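PDB 5LHA: omega transaminase from Pseudomonas sp., which probably transfers amino groups between amines and keto acids or ketones, using a pyridoxal phosphate cofactor caught here in its pyridoxamine phosphate form. Local coordinates for residues R147-H158 and Q223-Q234; G124-L132 and H158-V167. All coordinates share one frame; numbering follows the deposited sequence.

Interaction 1. Residues R147-H158 and Q223-Q234; sequences RTRFLSLRNGYH and QTIAALIAEPVQ. With PMP (4'-deoxy-4'-aminopyridoxal-5'-phosphate), chain E.
Arg149 to Leu153 and Ile225 to Ala230 run side by side as parallel strands, their axes 4.7 Å apart at closest and 21° from alignment. The ladder steps from Arg149 O to Ala226 N, from Leu151 N to Ala227 O and from Ile229 N to Leu151 O. A beta bulge shifts the register by one between Arg149 and Phe150. Just before it, Thr224 O takes two backbone donors: Arg149 N lies in its carbonyl plane at 2.7 Å, while Thr148 N comes from above that plane.

The guanidinium of Arg147 meets Ile225 O at its edge, NH1 giving a nearly straight bond of 3.2 Å; a bend at chi2 (-99°) swings the chain across to it, and NH2 goes on to His257 O. A leucine here would probably leave Ile225 O and His257 O without these donors and remove a side-chain tie at this end of the strand pair, where the backbone bonds would remain. Leu151 lies obliquely over Leu228, CB to CG 4.1 Å, on the same face of the sheet as Ile225. Near the end of its strand, Ile229 passes the His158 side chain in the opposite direction and lays CG1 over the imidazole face, 4.0 Å from the ring centroid, a CH-pi contact. His158 ND1 is bonded to Asp264.

Within the type II turn from Leu153 to Gly156, Arg154 O receives Gln234 NE2 at 2.9 Å, while Gln234 OE1 is held by Thr189. Glu231 OE2 accepts Tyr157 N at 2.8 Å, from above the carboxylate plane; OE1 sits 3.5 Å from the cofactor's C2A methyl and is bonded to Gly235 N. These are neighbouring strands of the seven-stranded sheet of a fold type I PLP enzyme; the loops that follow their C-terminal ends supply Tyr157, His158 and Glu231 to the cofactor pocket.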
loop_
_atom_site.group_PDB
_atom_site.type_symbol
_atom_site.label_atom_id
_atom_site.label_comp_id
_atom_site.label_asym_id
_atom_site.label_seq_id
_atom_site.Cartn_x
_atom_site.Cartn_y
_atom_site.Cartn_z
ATOM N N ARG A 147 -9.212 1.379 -12.494
ATOM C CA ARG A 147 -9.316 -0.080 -12.510
ATOM C C ARG A 147 -7.981 -0.694 -12.090
ATOM O O ARG A 147 -7.093 -0.921 -12.914
ATOM C CB ARG A 147 -9.740 -0.538 -13.901
ATOM C CG ARG A 147 -11.129 -0.045 -14.307
ATOM C CD ARG A 147 -12.142 -1.143 -14.078
ATOM N NE ARG A 147 -13.338 -1.005 -14.894
ATOM C CZ ARG A 147 -14.252 -1.959 -15.034
ATOM N NH1 ARG A 147 -14.101 -3.128 -14.424
ATOM N NH2 ARG A 147 -15.317 -1.746 -15.785
ATOM N N THR A 148 -7.835 -0.983 -10.791
ATOM C CA THR A 148 -6.536 -1.385 -10.255
ATOM C C THR A 148 -6.547 -2.671 -9.416
ATOM O O THR A 148 -5.526 -3.363 -9.312
ATOM C CB THR A 148 -5.984 -0.206 -9.438
ATOM O OG1 THR A 148 -4.625 -0.447 -9.051
ATOM C CG2 THR A 148 -6.827 0.030 -8.215
ATOM N N ARG A 149 -7.676 -2.995 -8.800
ATOM C CA ARG A 149 -7.745 -4.110 -7.871
ATOM C C ARG A 149 -7.841 -5.450 -8.600
ATOM O O ARG A 149 -8.286 -5.538 -9.747
ATOM C CB ARG A 149 -8.933 -3.914 -6.939
ATOM C CG ARG A 149 -8.794 -2.695 -6.032
ATOM C CD ARG A 149 -10.114 -2.452 -5.344
ATOM N NE ARG A 149 -10.075 -1.327 -4.416
ATOM C CZ ARG A 149 -11.155 -0.716 -3.942
ATOM N NH1 ARG A 149 -12.364 -1.083 -4.353
ATOM N NH2 ARG A 149 -11.028 0.291 -3.089
ATOM N N PHE A 150 -7.443 -6.512 -7.898
ATOM C CA PHE A 150 -7.447 -7.866 -8.439
ATOM C C PHE A 150 -8.240 -8.782 -7.513
ATOM O O PHE A 150 -8.152 -8.659 -6.290
ATOM C CB PHE A 150 -6.015 -8.430 -8.599
ATOM C CG PHE A 150 -5.122 -7.645 -9.544
ATOM C CD1 PHE A 150 -5.462 -7.472 -10.870
ATOM C CD2 PHE A 150 -3.907 -7.136 -9.105
ATOM C CE1 PHE A 150 -4.622 -6.767 -11.736
ATOM C CE2 PHE A 150 -3.068 -6.441 -9.962
ATOM C CZ PHE A 150 -3.429 -6.255 -11.282
ATOM N N LEU A 151 -9.007 -9.703 -8.090
ATOM C CA LEU A 151 -9.692 -10.739 -7.331
ATOM C C LEU A 151 -9.048 -12.096 -7.595
ATOM O O LEU A 151 -8.603 -12.379 -8.708
ATOM C CB LEU A 151 -11.180 -10.812 -7.702
ATOM C CG LEU A 151 -12.039 -9.547 -7.577
ATOM C CD1 LEU A 151 -13.483 -9.787 -8.038
ATOM C CD2 LEU A 151 -12.026 -8.989 -6.162
ATOM N N SER A 152 -9.038 -12.949 -6.573
ATOM C CA SER A 152 -8.587 -14.325 -6.742
ATOM C C SER A 152 -9.306 -15.180 -5.706
ATOM O O SER A 152 -10.075 -14.674 -4.878
ATOM C CB SER A 152 -7.053 -14.454 -6.650
ATOM O OG SER A 152 -6.539 -14.171 -5.353
ATOM N N LEU A 153 -9.061 -16.486 -5.778
ATOM C CA LEU A 153 -9.786 -17.489 -5.020
ATOM C C LEU A 153 -8.915 -18.063 -3.913
ATOM O O LEU A 153 -7.689 -18.142 -4.035
ATOM C CB LEU A 153 -10.251 -18.630 -5.934
ATOM C CG LEU A 153 -11.067 -18.246 -7.176
ATOM C CD1 LEU A 153 -11.439 -19.483 -7.988
ATOM C CD2 LEU A 153 -12.313 -17.500 -6.755
ATOM N N ARG A 154 -9.570 -18.477 -2.834
ATOM C CA ARG A 154 -8.888 -19.209 -1.784
ATOM C C ARG A 154 -8.254 -20.464 -2.359
ATOM O O ARG A 154 -8.776 -21.071 -3.299
ATOM C CB ARG A 154 -9.862 -19.578 -0.671
ATOM C CG ARG A 154 -10.038 -18.490 0.363
ATOM C CD ARG A 154 -11.045 -18.899 1.423
ATOM N NE ARG A 154 -10.724 -18.326 2.724
ATOM C CZ ARG A 154 -11.179 -17.157 3.159
ATOM N NH1 ARG A 154 -11.979 -16.428 2.392
ATOM N NH2 ARG A 154 -10.829 -16.722 4.366
ATOM N N ASN A 155 -7.100 -20.831 -1.795
ATOM C CA ASN A 155 -6.321 -21.994 -2.223
ATOM C C ASN A 155 -5.790 -21.838 -3.643
ATOM O O ASN A 155 -5.225 -22.783 -4.204
ATOM C CB ASN A 155 -7.131 -23.286 -2.062
ATOM C CG ASN A 155 -7.238 -23.720 -0.607
ATOM O OD1 ASN A 155 -7.768 -22.999 0.239
ATOM N ND2 ASN A 155 -6.724 -24.908 -0.311
ATOM N N GLY A 156 -5.988 -20.669 -4.244
ATOM C CA GLY A 156 -5.424 -20.426 -5.555
ATOM C C GLY A 156 -3.923 -20.211 -5.453
ATOM O O GLY A 156 -3.418 -19.644 -4.485
ATOM N N TYR A 157 -3.198 -20.702 -6.451
ATOM C CA TYR A 157 -1.753 -20.547 -6.479
ATOM C C TYR A 157 -1.331 -20.003 -7.831
ATOM O O TYR A 157 -1.649 -20.592 -8.864
ATOM C CB TYR A 157 -1.045 -21.865 -6.170
ATOM C CG TYR A 157 0.445 -21.732 -6.238
ATOM C CD1 TYR A 157 1.151 -21.061 -5.247
ATOM C CD2 TYR A 157 1.154 -22.299 -7.273
ATOM C CE1 TYR A 157 2.526 -20.942 -5.313
ATOM C CE2 TYR A 157 2.518 -22.192 -7.338
ATOM C CZ TYR A 157 3.200 -21.519 -6.371
ATOM O OH TYR A 157 4.559 -21.411 -6.461
ATOM N N HIS A 158 -0.561 -18.910 -7.809
ATOM C CA HIS A 158 -0.214 -18.183 -9.021
ATOM C C HIS A 158 1.263 -17.785 -9.030
ATOM O O HIS A 158 1.634 -16.765 -9.622
ATOM C CB HIS A 158 -1.103 -16.942 -9.158
ATOM C CG HIS A 158 -2.563 -17.234 -9.008
ATOM N ND1 HIS A 158 -3.285 -17.913 -9.964
ATOM C CD2 HIS A 158 -3.420 -16.991 -7.989
ATOM C CE1 HIS A 158 -4.533 -18.053 -9.552
ATOM N NE2 HIS A 158 -4.638 -17.504 -8.354
ATOM N N GLN A 223 -15.766 -0.286 -10.909
ATOM C CA GLN A 223 -14.847 0.634 -11.564
ATOM C C GLN A 223 -13.441 0.630 -10.971
ATOM O O GLN A 223 -12.557 1.282 -11.533
ATOM C CB GLN A 223 -15.422 2.052 -11.540
ATOM C CG GLN A 223 -15.546 2.686 -10.158
ATOM C CD GLN A 223 -16.807 2.276 -9.403
ATOM O OE1 GLN A 223 -17.542 1.384 -9.827
ATOM N NE2 GLN A 223 -17.048 2.922 -8.265
ATOM N N THR A 224 -13.200 -0.065 -9.863
ATOM C CA THR A 224 -11.855 -0.156 -9.300
ATOM C C THR A 224 -11.153 -1.484 -9.582
ATOM O O THR A 224 -9.994 -1.649 -9.192
ATOM C CB THR A 224 -11.896 0.084 -7.785
ATOM O OG1 THR A 224 -12.637 -0.967 -7.145
ATOM C CG2 THR A 224 -12.534 1.419 -7.478
ATOM N N ILE A 225 -11.799 -2.416 -10.273
ATOM C CA ILE A 225 -11.328 -3.795 -10.364
ATOM C C ILE A 225 -10.769 -4.051 -11.761
ATOM O O ILE A 225 -11.474 -3.888 -12.767
ATOM C CB ILE A 225 -12.449 -4.783 -10.010
ATOM C CG1 ILE A 225 -13.005 -4.449 -8.620
ATOM C CG2 ILE A 225 -11.923 -6.208 -10.037
ATOM C CD1 ILE A 225 -14.240 -5.223 -8.241
ATOM N N ALA A 226 -9.498 -4.455 -11.820
ATOM C CA ALA A 226 -8.830 -4.691 -13.099
ATOM C C ALA A 226 -9.097 -6.095 -13.631
ATOM O O ALA A 226 -9.452 -6.259 -14.805
ATOM C CB ALA A 226 -7.324 -4.457 -12.960
ATOM N N ALA A 227 -8.944 -7.120 -12.792
ATOM C CA ALA A 227 -9.074 -8.477 -13.298
ATOM C C ALA A 227 -9.387 -9.443 -12.166
ATOM O O ALA A 227 -9.161 -9.153 -10.987
ATOM C CB ALA A 227 -7.813 -8.912 -14.042
ATOM N N LEU A 228 -9.955 -10.583 -12.555
ATOM C CA LEU A 228 -10.117 -11.754 -11.706
ATOM C C LEU A 228 -9.261 -12.880 -12.270
ATOM O O LEU A 228 -9.332 -13.173 -13.467
ATOM C CB LEU A 228 -11.589 -12.181 -11.645
ATOM C CG LEU A 228 -12.054 -13.347 -10.764
ATOM C CD1 LEU A 228 -13.509 -13.131 -10.376
ATOM C CD2 LEU A 228 -11.909 -14.688 -11.452
ATOM N N ILE A 229 -8.477 -13.527 -11.411
ATOM C CA ILE A 229 -7.591 -14.606 -11.831
ATOM C C ILE A 229 -7.994 -15.893 -11.126
ATOM O O ILE A 229 -8.264 -15.896 -9.919
ATOM C CB ILE A 229 -6.112 -14.256 -11.565
ATOM C CG1 ILE A 229 -5.199 -15.380 -12.049
ATOM C CG2 ILE A 229 -5.878 -13.877 -10.099
ATOM C CD1 ILE A 229 -3.743 -14.986 -12.118
ATOM N N ALA A 230 -8.043 -16.984 -11.884
ATOM C CA ALA A 230 -8.486 -18.249 -11.327
ATOM C C ALA A 230 -7.935 -19.391 -12.164
ATOM O O ALA A 230 -7.783 -19.275 -13.385
ATOM C CB ALA A 230 -10.017 -18.317 -11.258
ATOM N N GLU A 231 -7.633 -20.503 -11.482
ATOM C CA GLU A 231 -7.204 -21.723 -12.152
ATOM C C GLU A 231 -8.428 -22.548 -12.515
ATOM O O GLU A 231 -9.313 -22.730 -11.671
ATOM C CB GLU A 231 -6.300 -22.553 -11.253
ATOM C CG GLU A 231 -5.085 -21.845 -10.693
ATOM C CD GLU A 231 -4.603 -22.498 -9.406
ATOM O OE1 GLU A 231 -4.018 -23.598 -9.459
ATOM O OE2 GLU A 231 -4.860 -21.933 -8.327
ATOM N N PRO A 232 -8.527 -23.069 -13.735
ATOM C CA PRO A 232 -9.702 -23.890 -14.060
ATOM C C PRO A 232 -9.813 -25.137 -13.196
ATOM O O PRO A 232 -10.929 -25.542 -12.858
ATOM C CB PRO A 232 -9.499 -24.214 -15.545
ATOM C CG PRO A 232 -8.654 -23.091 -16.060
ATOM C CD PRO A 232 -7.747 -22.708 -14.929
ATOM N N VAL A 233 -8.695 -25.749 -12.817
ATOM C CA VAL A 233 -8.640 -26.700 -11.709
ATOM C C VAL A 233 -7.511 -26.238 -10.799
ATOM O O VAL A 233 -6.366 -26.102 -11.248
ATOM C CB VAL A 233 -8.400 -28.145 -12.184
ATOM C CG1 VAL A 233 -8.378 -29.109 -11.004
ATOM C CG2 VAL A 233 -9.461 -28.568 -13.183
ATOM N N GLN A 234 -7.819 -26.015 -9.527
ATOM C CA GLN A 234 -6.809 -25.500 -8.615
ATOM C C GLN A 234 -5.841 -26.615 -8.276
ATOM O O GLN A 234 -6.230 -27.618 -7.676
ATOM C CB GLN A 234 -7.457 -24.940 -7.357
ATOM C CG GLN A 234 -8.301 -23.735 -7.632
ATOM C CD GLN A 234 -8.830 -23.117 -6.371
ATOM O OE1 GLN A 234 -9.655 -23.711 -5.685
ATOM N NE2 GLN A 234 -8.359 -21.920 -6.050
HETATM N N1 PMP E . 0.366 -20.793 -11.345
HETATM C C2 PMP E . 0.092 -22.151 -11.310
HETATM C C2A PMP E . -1.320 -22.662 -11.406
HETATM C C3 PMP E . 1.071 -23.000 -10.813
HETATM O O3 PMP E . 0.748 -24.270 -10.414
HETATM C C4 PMP E . 2.387 -22.552 -10.710
HETATM C C4A PMP E . 3.466 -23.506 -10.245
HETATM N N4A PMP E . 2.883 -24.756 -9.802
HETATM C C5 PMP E . 2.702 -21.229 -11.026
HETATM C C6 PMP E . 1.666 -20.351 -11.345
HETATM C C5A PMP E . 4.153 -20.775 -11.015
HETATM O O4P PMP E . 4.918 -21.515 -11.954
HETATM P P PMP E . 6.535 -21.502 -11.965
HETATM O O1P PMP E . 6.988 -22.513 -10.928
HETATM O O2P PMP E . 7.005 -21.943 -13.335
HETATM O O3P PMP E . 7.107 -20.143 -11.617
#

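Interaction 2. Residues G124-L132 and H158-V167. With PMP (4'-deoxy-4'-aminopyridoxal-5'-phosphate), chain E.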
loop_
_atom_site.group_PDB
_atom_site.type_symbol
_atom_site.label_atom_id
_atom_site.label_comp_id
_atom_site.label_asym_id
_atom_site.label_seq_id
_atom_site.Cartn_x
_atom_site.Cartn_y
_atom_site.Cartn_z
ATOM N N GLY A 124 5.824 -19.945 -15.045
ATOM C CA GLY A 124 4.442 -19.633 -14.702
ATOM C C GLY A 124 4.283 -18.370 -13.875
ATOM O O GLY A 124 3.341 -17.602 -14.080
ATOM N N SER A 125 5.180 -18.154 -12.906
ATOM C CA SER A 125 5.150 -16.920 -12.129
ATOM C C SER A 125 5.381 -15.710 -13.019
ATOM O O SER A 125 4.782 -14.652 -12.799
ATOM C CB SER A 125 6.201 -16.962 -11.026
ATOM O OG SER A 125 5.958 -18.031 -10.142
ATOM N N ASP A 126 6.282 -15.834 -14.005
ATOM C CA ASP A 126 6.443 -14.780 -15.004
ATOM C C ASP A 126 5.135 -14.510 -15.720
ATOM O O ASP A 126 4.772 -13.353 -15.958
ATOM C CB ASP A 126 7.497 -15.149 -16.050
ATOM C CG ASP A 126 8.859 -15.397 -15.482
ATOM O OD1 ASP A 126 9.028 -15.400 -14.248
ATOM O OD2 ASP A 126 9.789 -15.565 -16.308
ATOM N N ALA A 127 4.466 -15.575 -16.169
ATOM C CA ALA A 127 3.226 -15.407 -16.921
ATOM C C ALA A 127 2.168 -14.722 -16.077
ATOM O O ALA A 127 1.415 -13.879 -16.570
ATOM C CB ALA A 127 2.727 -16.762 -17.418
ATOM N N VAL A 128 2.121 -15.057 -14.787
ATOM C CA VAL A 128 1.160 -14.438 -13.882
ATOM C C VAL A 128 1.541 -12.986 -13.619
ATOM O O VAL A 128 0.706 -12.078 -13.729
ATOM C CB VAL A 128 1.055 -15.255 -12.582
ATOM C CG1 VAL A 128 0.291 -14.476 -11.523
ATOM C CG2 VAL A 128 0.387 -16.607 -12.867
ATOM N N GLU A 129 2.804 -12.748 -13.247
ATOM C CA GLU A 129 3.274 -11.381 -13.043
ATOM C C GLU A 129 2.979 -10.514 -14.258
ATOM O O GLU A 129 2.568 -9.355 -14.125
ATOM C CB GLU A 129 4.773 -11.379 -12.734
ATOM C CG GLU A 129 5.243 -10.146 -11.957
ATOM C CD GLU A 129 4.854 -10.196 -10.479
ATOM O OE1 GLU A 129 4.047 -11.070 -10.107
ATOM O OE2 GLU A 129 5.356 -9.365 -9.686
ATOM N N THR A 130 3.209 -11.060 -15.452
ATOM C CA THR A 130 2.936 -10.344 -16.692
ATOM C C THR A 130 1.448 -10.050 -16.857
ATOM O O THR A 130 1.064 -8.942 -17.251
ATOM C CB THR A 130 3.462 -11.173 -17.864
ATOM O OG1 THR A 130 4.870 -11.364 -17.698
ATOM C CG2 THR A 130 3.216 -10.473 -19.196
ATOM N N ALA A 131 0.591 -11.025 -16.547
ATOM C CA ALA A 131 -0.849 -10.816 -16.670
ATOM C C ALA A 131 -1.339 -9.702 -15.755
ATOM O O ALA A 131 -2.262 -8.964 -16.114
ATOM C CB ALA A 131 -1.601 -12.113 -16.363
ATOM N N LEU A 132 -0.760 -9.588 -14.556
ATOM C CA LEU A 132 -1.203 -8.562 -13.612
ATOM C C LEU A 132 -0.825 -7.162 -14.076
ATOM O O LEU A 132 -1.670 -6.270 -14.114
ATOM C CB LEU A 132 -0.616 -8.838 -12.230
ATOM C CG LEU A 132 -1.096 -10.156 -11.630
ATOM C CD1 LEU A 132 -0.408 -10.443 -10.304
ATOM C CD2 LEU A 132 -2.623 -10.136 -11.470
ATOM N N HIS A 158 -0.561 -18.910 -7.809
ATOM C CA HIS A 158 -0.214 -18.183 -9.021
ATOM C C HIS A 158 1.263 -17.785 -9.030
ATOM O O HIS A 158 1.634 -16.765 -9.622
ATOM C CB HIS A 158 -1.103 -16.942 -9.158
ATOM C CG HIS A 158 -2.563 -17.234 -9.008
ATOM N ND1 HIS A 158 -3.285 -17.913 -9.964
ATOM C CD2 HIS A 158 -3.420 -16.991 -7.989
ATOM C CE1 HIS A 158 -4.533 -18.053 -9.552
ATOM N NE2 HIS A 158 -4.638 -17.504 -8.354
ATOM N N GLY A 159 2.121 -18.594 -8.414
ATOM C CA GLY A 159 3.545 -18.318 -8.414
ATOM C C GLY A 159 4.013 -17.464 -7.249
ATOM O O GLY A 159 3.252 -17.105 -6.346
ATOM N N VAL A 160 5.298 -17.090 -7.304
ATOM C CA VAL A 160 5.968 -16.510 -6.139
ATOM C C VAL A 160 6.729 -15.225 -6.452
ATOM O O VAL A 160 7.515 -14.757 -5.621
ATOM C CB VAL A 160 6.931 -17.525 -5.494
ATOM C CG1 VAL A 160 6.180 -18.743 -5.000
ATOM C CG2 VAL A 160 8.006 -17.927 -6.479
ATOM N N HIS A 161 6.493 -14.624 -7.616
ATOM C CA HIS A 161 6.848 -13.221 -7.751
ATOM C C HIS A 161 5.883 -12.420 -6.879
ATOM O O HIS A 161 4.825 -12.918 -6.484
ATOM C CB HIS A 161 6.790 -12.772 -9.215
ATOM C CG HIS A 161 7.727 -13.515 -10.126
ATOM N ND1 HIS A 161 8.942 -14.017 -9.716
ATOM C CD2 HIS A 161 7.610 -13.853 -11.433
ATOM C CE1 HIS A 161 9.538 -14.621 -10.728
ATOM N NE2 HIS A 161 8.746 -14.543 -11.781
ATOM N N MET A 162 6.247 -11.174 -6.565
ATOM C CA MET A 162 5.494 -10.461 -5.538
ATOM C C MET A 162 4.045 -10.229 -5.943
ATOM O O MET A 162 3.132 -10.421 -5.129
ATOM C CB MET A 162 6.173 -9.139 -5.191
ATOM C CG MET A 162 7.308 -9.315 -4.199
ATOM S SD MET A 162 7.984 -7.752 -3.623
ATOM C CE MET A 162 9.047 -8.292 -2.282
ATOM N N GLY A 163 3.807 -9.860 -7.200
ATOM C CA GLY A 163 2.450 -9.741 -7.701
ATOM C C GLY A 163 1.677 -11.034 -7.538
ATOM O O GLY A 163 0.620 -11.054 -6.905
ATOM N N GLY A 164 2.209 -12.124 -8.095
ATOM C CA GLY A 164 1.539 -13.412 -7.982
ATOM C C GLY A 164 1.421 -13.907 -6.553
ATOM O O GLY A 164 0.438 -14.564 -6.197
ATOM N N THR A 165 2.432 -13.633 -5.722
ATOM C CA THR A 165 2.316 -13.960 -4.302
ATOM C C THR A 165 1.154 -13.205 -3.663
ATOM O O THR A 165 0.459 -13.744 -2.794
ATOM C CB THR A 165 3.622 -13.658 -3.555
ATOM O OG1 THR A 165 4.742 -14.205 -4.264
ATOM C CG2 THR A 165 3.596 -14.273 -2.166
ATOM N N SER A 166 0.940 -11.949 -4.070
ATOM C CA SER A 166 -0.102 -11.135 -3.451
ATOM C C SER A 166 -1.498 -11.691 -3.703
ATOM O O SER A 166 -2.391 -11.515 -2.867
ATOM C CB SER A 166 0.001 -9.698 -3.947
ATOM O OG SER A 166 1.328 -9.233 -3.771
ATOM N N VAL A 167 -1.714 -12.365 -4.837
ATOM C CA VAL A 167 -3.034 -12.900 -5.158
ATOM C C VAL A 167 -3.174 -14.374 -4.811
ATOM O O VAL A 167 -4.231 -14.964 -5.076
ATOM C CB VAL A 167 -3.389 -12.655 -6.640
ATOM C CG1 VAL A 167 -3.532 -11.169 -6.906
ATOM C CG2 VAL A 167 -2.327 -13.262 -7.558
HETATM N N1 PMP E . 0.366 -20.793 -11.345
HETATM C C2 PMP E . 0.092 -22.151 -11.310
HETATM C C2A PMP E . -1.320 -22.662 -11.406
HETATM C C3 PMP E . 1.071 -23.000 -10.813
HETATM O O3 PMP E . 0.748 -24.270 -10.414
HETATM C C4 PMP E . 2.387 -22.552 -10.710
HETATM C C4A PMP E . 3.466 -23.506 -10.245
HETATM N N4A PMP E . 2.883 -24.756 -9.802
HETATM C C5 PMP E . 2.702 -21.229 -11.026
HETATM C C6 PMP E . 1.666 -20.351 -11.345
HETATM C C5A PMP E . 4.153 -20.775 -11.015
HETATM O O4P PMP E . 4.918 -21.515 -11.954
HETATM P P PMP E . 6.535 -21.502 -11.965
HETATM O O1P PMP E . 6.988 -22.513 -10.928
HETATM O O2P PMP E . 7.005 -21.943 -13.335
HETATM O O3P PMP E . 7.107 -20.143 -11.617
HETATM O O HOH W 1 3.913 -14.988 -9.512
#
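Ser125 and Gly159 bring together the phosphate-binding start of helix 124-141 and the loop leading into helix 162-166, as in fold type I PLP enzymes; the axes of segment 124-132 and of helix 162-166 run 83° apart, 8.4 Å at closest. Ser125 OG works in both directions, giving its proton to O3P of the cofactor at 2.8 Å and accepting Val160 N at 3.1 Å. Ser125 N also donates to O3P and Gly124 N to O2P, so backbone amides at the helix's N-terminal end grip the phosphate. Gly159 has backbone angles that would press a side chain against the His158 carbonyl, and a CB there would also run into Ser125 OG.

Glu129 serves the first turn of helix 162-166. Its chain bends at chi2 (76°), which brings the carboxylate over two consecutive amides: OE1 accepts Gly164 N at 2.9 Å and OE2 accepts Gly163 N at 3.0 Å, each through its syn lone pair. OE2 has a further donor in Met162 N of the third subunit, so three backbone amides surround the buried carboxylate, which would probably favour its ionised form. The absence of side chains on Gly163 and Gly164 lets the carboxylate, Leu132 CD1 and Val128 CG1 come close.

A water bridges the gap, donating to His158 O and, weakly, to Ser125 O, and weakly accepting His161 N. His161 is the N-cap, and its carbonyl takes both Thr165 N and Thr165 OG1. Its ring carries Ser125 CB over one face and stacks on His161 of the third subunit. The second oxygen of Asp126, OD2, is held by Ser122 N; the first, OD1, receives His161 NE2 at 2.6 Å, nearly along its C-O axis, with the carboxylate and ring planes only 22° apart.

Overall arrangement
Read from the N terminus, the first segment met is the start of helix 124-141, in interaction 2; the chain then goes on into strand 149-153 of interaction 1. It turns past the cofactor at His158, the residue both contacts share, and interaction 2 closes its loop at helix 162-166. Interaction 1 closes later, when strand 225-230 returns beside strand 149-153 after strand 184-187 and helix 202-220. The segments alternate, so the two loops cross. Interaction 1 ties two strands within the central sheet; interaction 2 joins helices packed against it. Phe150 and Ile229 pack on Leu132 and Val128, Ser152 OG probably bonds Val167 O, and both contacts meet at the cofactor.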